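Local coordinates for protein toxin PAU_02230 (Photorhabdus asymbiotica subsp. asymbiotica ATCC 43949, PDB 6HV6) that is a Photorhabdus toxin, PaTox, whose modelled part combines many helices with a six-stranded antiparallel sheet, at residues K64-S69 and D169-K174; L200-L205 and K238-L243. The protein carries 1 engineered substitution. One frame throughout, in Å; residues are numbered along the deposited sequence.

Contact 1 of 2, residues K64-S69 and D169-K174. With EDO (1,2-ethanediol), chain B.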
loop_
_atom_site.group_PDB
_atom_site.type_symbol
_atom_site.label_atom_id
_atom_site.label_comp_id
_atom_site.label_asym_id
_atom_site.label_seq_id
_atom_site.Cartn_x
_atom_site.Cartn_y
_atom_site.Cartn_z
ATOM N N LYS A 64 20.479 5.348 5.985
ATOM C CA LYS A 64 20.568 4.896 7.370
ATOM C C LYS A 64 19.200 4.911 8.074
ATOM O O LYS A 64 18.843 3.986 8.811
ATOM C CB LYS A 64 21.569 5.762 8.126
ATOM N N GLU A 65 18.436 5.970 7.836
ATOM C CA GLU A 65 17.135 6.138 8.463
ATOM C C GLU A 65 16.253 6.934 7.514
ATOM O O GLU A 65 16.725 7.864 6.858
ATOM C CB GLU A 65 17.265 6.855 9.811
ATOM C CG GLU A 65 15.956 7.071 10.549
ATOM C CD GLU A 65 16.093 8.059 11.697
ATOM O OE1 GLU A 65 16.301 9.263 11.432
ATOM O OE2 GLU A 65 16.007 7.629 12.866
ATOM N N ILE A 66 14.980 6.560 7.431
ATOM C CA ILE A 66 14.023 7.260 6.583
ATOM C C ILE A 66 12.775 7.545 7.401
ATOM O O ILE A 66 12.227 6.641 8.043
ATOM C CB ILE A 66 13.677 6.452 5.318
ATOM C CG1 ILE A 66 14.935 6.285 4.455
ATOM C CG2 ILE A 66 12.554 7.140 4.535
ATOM C CD1 ILE A 66 14.817 5.226 3.392
ATOM N N THR A 67 12.333 8.800 7.380
ATOM C CA THR A 67 11.127 9.235 8.074
ATOM C C THR A 67 10.008 9.437 7.063
ATOM O O THR A 67 10.154 10.221 6.118
ATOM C CB THR A 67 11.390 10.519 8.854
ATOM O OG1 THR A 67 12.370 10.254 9.862
ATOM C CG2 THR A 67 10.123 11.006 9.517
ATOM N N ILE A 68 8.903 8.718 7.256
ATOM C CA ILE A 68 7.720 8.815 6.404
ATOM C C ILE A 68 6.586 9.348 7.275
ATOM O O ILE A 68 6.010 8.606 8.083
ATOM C CB ILE A 68 7.329 7.470 5.781
ATOM C CG1 ILE A 68 8.477 6.887 4.959
ATOM C CG2 ILE A 68 6.086 7.648 4.924
ATOM C CD1 ILE A 68 8.748 7.642 3.695
ATOM N N SER A 69 6.261 10.629 7.109
ATOM C CA SER A 69 5.117 11.262 7.771
ATOM C C SER A 69 5.149 11.052 9.282
ATOM O O SER A 69 4.157 10.687 9.913
ATOM C CB SER A 69 3.805 10.770 7.164
ATOM O OG SER A 69 3.703 11.212 5.811
ATOM N N ASP A 169 11.221 3.217 -1.390
ATOM C CA ASP A 169 10.433 3.360 -2.610
ATOM C C ASP A 169 9.588 4.628 -2.571
ATOM O O ASP A 169 9.432 5.315 -3.592
ATOM C CB ASP A 169 9.516 2.149 -2.801
ATOM C CG ASP A 169 10.271 0.848 -3.038
ATOM O OD1 ASP A 169 11.493 0.890 -3.289
ATOM O OD2 ASP A 169 9.621 -0.222 -2.970
ATOM N N ALA A 170 8.990 4.924 -1.415
ATOM C CA ALA A 170 8.168 6.125 -1.289
ATOM C C ALA A 170 9.014 7.388 -1.429
ATOM O O ALA A 170 8.597 8.353 -2.078
ATOM C CB ALA A 170 7.428 6.104 0.046
ATOM N N GLN A 171 10.214 7.399 -0.835
ATOM C CA GLN A 171 11.080 8.566 -0.989
ATOM C C GLN A 171 11.512 8.749 -2.439
ATOM O O GLN A 171 11.575 9.876 -2.941
ATOM C CB GLN A 171 12.302 8.446 -0.083
ATOM C CG GLN A 171 12.075 9.016 1.290
ATOM C CD GLN A 171 13.370 9.394 1.973
ATOM O OE1 GLN A 171 14.446 8.932 1.586
ATOM N NE2 GLN A 171 13.275 10.246 2.992
ATOM N N SER A 172 11.812 7.650 -3.125
ATOM C CA SER A 172 12.148 7.737 -4.541
ATOM C C SER A 172 10.968 8.263 -5.360
ATOM O O SER A 172 11.149 9.044 -6.303
ATOM C CB SER A 172 12.590 6.361 -5.032
ATOM O OG SER A 172 12.549 6.306 -6.442
ATOM N N TRP A 173 9.753 7.832 -5.024
ATOM C CA TRP A 173 8.565 8.347 -5.693
ATOM C C TRP A 173 8.449 9.850 -5.495
ATOM O O TRP A 173 8.169 10.599 -6.443
ATOM C CB TRP A 173 7.336 7.638 -5.140
ATOM C CG TRP A 173 6.022 7.842 -5.869
ATOM C CD1 TRP A 173 5.545 7.098 -6.907
ATOM C CD2 TRP A 173 4.983 8.783 -5.538
ATOM N NE1 TRP A 173 4.274 7.532 -7.261
ATOM C CE2 TRP A 173 3.915 8.567 -6.437
ATOM C CE3 TRP A 173 4.859 9.794 -4.574
ATOM C CZ2 TRP A 173 2.732 9.330 -6.403
ATOM C CZ3 TRP A 173 3.685 10.547 -4.538
ATOM C CH2 TRP A 173 2.641 10.311 -5.451
ATOM N N LYS A 174 8.651 10.308 -4.257
ATOM C CA LYS A 174 8.620 11.741 -3.979
ATOM C C LYS A 174 9.663 12.482 -4.811
ATOM O O LYS A 174 9.370 13.519 -5.416
ATOM C CB LYS A 174 8.837 11.987 -2.486
ATOM C CG LYS A 174 9.005 13.447 -2.120
ATOM C CD LYS A 174 8.961 13.646 -0.609
ATOM C CE LYS A 174 9.094 15.124 -0.259
ATOM N NZ LYS A 174 8.611 15.418 1.123
HETATM C C1 EDO B . 5.919 0.765 -2.547
HETATM O O1 EDO B . 6.942 -0.240 -2.526
HETATM C C2 EDO B . 4.557 0.096 -2.706
HETATM O O2 EDO B . 4.364 -0.302 -4.068
HETATM O O HOH W 1 14.167 10.781 6.124
#
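I66 and Q171 meet methyl against amide: I66 CG2 lies directly over the flat face of the glutamine's carboxamide, 3.5 Å from Q171 CD. The same methyl is as close to the amide nitrogen, while Q171 OE1 stays 3.9 Å from I66 CG1, so the whole polar end lies across the isoleucine. The torsions explain the pose. I66 has CG1 beside its backbone N (chi1 -64°), which swings CG2 to the position anti to that N, and the glutamine runs extended beyond CG to reach it.

Q171 NE2 stands 4.4 Å from T67 O without bonding to it. A water joins Q171 to the strand at a different atom, accepting from T67 N at 3.0 Å and, weakly, from Q171 NE2 at 3.3 Å. Two residues along the strand from I66, I68 CD1 touches A170 CB at 4.2 Å; the end of I68 turns in toward the helix although its first bond does not.

Strand 65-68, paired with 71-74 in a two-stranded antiparallel hairpin, runs at 69° to segment 169-174 of the long helix 144-176. I66 also packs on F164, A167 and K168, earlier in that helix, while L185 and P187 touch both I68 and A170. D169 OD2 accepts a hydrogen bond from O1 of a 1,2-ethanediol, probably from the crystallisation liquor.

No direct hydrogen bond crosses between the segments, so what joins them is mainly van der Waals packing, and one water, bonded to T67 N but only weakly to the amide, bridges the two.

Contact 2 of 2, residues L200-L205 and K238-L243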
loop_
_atom_site.group_PDB
_atom_site.type_symbol
_atom_site.label_atom_id
_atom_site.label_comp_id
_atom_site.label_asym_id
_atom_site.label_seq_id
_atom_site.Cartn_x
_atom_site.Cartn_y
_atom_site.Cartn_z
ATOM N N LEU A 200 -9.162 1.233 -3.571
ATOM C CA LEU A 200 -10.441 1.780 -4.017
ATOM C C LEU A 200 -11.087 2.666 -2.951
ATOM O O LEU A 200 -11.364 3.841 -3.237
ATOM C CB LEU A 200 -11.372 0.649 -4.478
ATOM C CG LEU A 200 -12.835 1.035 -4.762
ATOM C CD1 LEU A 200 -12.947 2.080 -5.872
ATOM C CD2 LEU A 200 -13.678 -0.199 -5.115
ATOM N N PRO A 201 -11.335 2.184 -1.727
ATOM C CA PRO A 201 -11.942 3.084 -0.734
ATOM C C PRO A 201 -11.013 4.207 -0.317
ATOM O O PRO A 201 -11.500 5.294 0.010
ATOM C CB PRO A 201 -12.269 2.153 0.444
ATOM C CG PRO A 201 -11.288 1.004 0.290
ATOM C CD PRO A 201 -11.171 0.818 -1.202
ATOM N N GLU A 202 -9.696 3.973 -0.291
ATOM C CA GLU A 202 -8.771 5.060 0.010
ATOM C C GLU A 202 -8.927 6.188 -1.001
ATOM O O GLU A 202 -9.010 7.362 -0.629
ATOM C CB GLU A 202 -7.329 4.528 0.041
ATOM C CG GLU A 202 -7.056 3.713 1.309
ATOM C CD GLU A 202 -5.872 2.763 1.189
ATOM O OE1 GLU A 202 -5.324 2.580 0.084
ATOM O OE2 GLU A 202 -5.484 2.199 2.227
ATOM N N SER A 203 -8.987 5.842 -2.288
ATOM C CA SER A 203 -9.120 6.854 -3.336
ATOM C C SER A 203 -10.440 7.611 -3.215
ATOM O O SER A 203 -10.466 8.843 -3.303
ATOM C CB SER A 203 -9.023 6.189 -4.708
ATOM O OG SER A 203 -7.732 5.648 -4.934
ATOM N N VAL A 204 -11.545 6.889 -3.017
ATOM C CA VAL A 204 -12.857 7.527 -2.879
ATOM C C VAL A 204 -12.891 8.431 -1.657
ATOM O O VAL A 204 -13.388 9.563 -1.721
ATOM C CB VAL A 204 -13.967 6.461 -2.815
ATOM C CG1 VAL A 204 -15.299 7.095 -2.424
ATOM C CG2 VAL A 204 -14.088 5.744 -4.148
ATOM N N LEU A 205 -12.364 7.952 -0.522
ATOM C CA LEU A 205 -12.385 8.753 0.702
ATOM C C LEU A 205 -11.492 9.985 0.574
ATOM O O LEU A 205 -11.854 11.077 1.030
ATOM C CB LEU A 205 -11.946 7.886 1.895
ATOM C CG LEU A 205 -12.132 8.460 3.303
ATOM C CD1 LEU A 205 -13.612 8.643 3.604
ATOM C CD2 LEU A 205 -11.460 7.566 4.369
ATOM N N LYS A 238 -11.599 -0.554 9.270
ATOM C CA LYS A 238 -12.905 -1.202 9.140
ATOM C C LYS A 238 -13.809 -0.433 8.179
ATOM O O LYS A 238 -14.531 -1.040 7.380
ATOM C CB LYS A 238 -13.578 -1.339 10.515
ATOM C CG LYS A 238 -12.994 -2.461 11.388
ATOM C CD LYS A 238 -13.979 -2.983 12.442
ATOM C CE LYS A 238 -14.191 -2.001 13.558
ATOM N NZ LYS A 238 -14.840 -2.617 14.784
ATOM N N SER A 239 -13.779 0.902 8.231
ATOM C CA SER A 239 -14.618 1.689 7.325
ATOM C C SER A 239 -14.153 1.544 5.882
ATOM O O SER A 239 -14.976 1.503 4.957
ATOM C CB SER A 239 -14.614 3.168 7.734
ATOM O OG SER A 239 -15.224 3.386 8.996
ATOM N N LEU A 240 -12.835 1.488 5.668
ATOM C CA LEU A 240 -12.306 1.269 4.324
ATOM C C LEU A 240 -12.791 -0.060 3.763
ATOM O O LEU A 240 -13.241 -0.134 2.611
ATOM C CB LEU A 240 -10.773 1.328 4.341
ATOM C CG LEU A 240 -10.120 2.704 4.532
ATOM C CD1 LEU A 240 -8.617 2.550 4.738
ATOM C CD2 LEU A 240 -10.384 3.606 3.339
ATOM N N LYS A 241 -12.719 -1.126 4.569
ATOM C CA LYS A 241 -13.207 -2.421 4.103
ATOM C C LYS A 241 -14.682 -2.353 3.749
ATOM O O LYS A 241 -15.122 -2.971 2.776
ATOM C CB LYS A 241 -12.960 -3.510 5.149
ATOM C CG LYS A 241 -11.540 -4.050 5.144
ATOM C CD LYS A 241 -11.444 -5.378 5.870
ATOM C CE LYS A 241 -11.861 -5.228 7.324
ATOM N NZ LYS A 241 -11.599 -6.444 8.161
ATOM N N GLU A 242 -15.458 -1.591 4.514
ATOM C CA GLU A 242 -16.886 -1.511 4.249
ATOM C C GLU A 242 -17.172 -0.658 3.023
ATOM O O GLU A 242 -18.022 -1.013 2.196
ATOM C CB GLU A 242 -17.613 -0.957 5.473
ATOM C CG GLU A 242 -19.116 -0.855 5.293
ATOM C CD GLU A 242 -19.793 -2.209 5.180
ATOM O OE1 GLU A 242 -19.147 -3.230 5.513
ATOM O OE2 GLU A 242 -20.973 -2.245 4.760
ATOM N N LEU A 243 -16.488 0.482 2.898
ATOM C CA LEU A 243 -16.627 1.301 1.698
ATOM C C LEU A 243 -16.211 0.519 0.456
ATOM O O LEU A 243 -16.783 0.707 -0.630
ATOM C CB LEU A 243 -15.792 2.576 1.856
ATOM C CG LEU A 243 -15.781 3.613 0.731
ATOM C CD1 LEU A 243 -17.205 4.052 0.339
ATOM C CD2 LEU A 243 -14.959 4.801 1.169
#
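The carbonyl oxygen of P201 accepts the helix bond from L205 N at 2.8 Å, and L243 CD2 comes up against that same oxygen at 3.7 Å. The setting is a nearly perpendicular helix-helix crossing: the axes of 200-205 and 238-243 pass 8.6 Å apart at 98°. P201 lies in the first turn of helix 199-211, where a proline costs no backbone bond, and its ring lies against the partner's main chain, with P201 CG 3.2 Å from L240 O.

The two leucines of helix 235-244 flank this ring. L240 divides its branches: CD2 meets P201 CB at 3.7 Å and reaches L205 CD2 at 4.2 Å, while CD1 approaches the aliphatic part of E202, 3.9 Å from E202 CG, the two side chains crossing at about a right angle. L243 has CG anti to its backbone N (chi1 -179°), which sets its isobutyl group beside the proline ring.

Helix 361-365 adds I364 and I365 around L205, and a 4-(2-hydroxyethyl)-1-piperazine ethanesulfonic acid molecule, probably from crystallisation, accepts a hydrogen bond from L200 N. The same L243 CD2 that meets P201 O also lies 4.3 Å from V204 CG1.

The two contacts share no helix or strand and lie on opposite sides of the chain's centre, their own centres 24 Å apart and their nearest atoms about 11 Å. Both are largely buried, yet contact 1 has an exposed residue and buries 164 Å² between its segments, against 317 Å² for contact 2, whose touching residues are all buried. The chemistry differs as well: at 64-69/169-174 an amide and a water take part, whereas at 200-205/238-243 packing is mainly aliphatic. The six-stranded sheet is common ground, since contact 1 touches one of its two outermost strands, 182-185, and L200 and S203 of contact 2 touch strand 289-296.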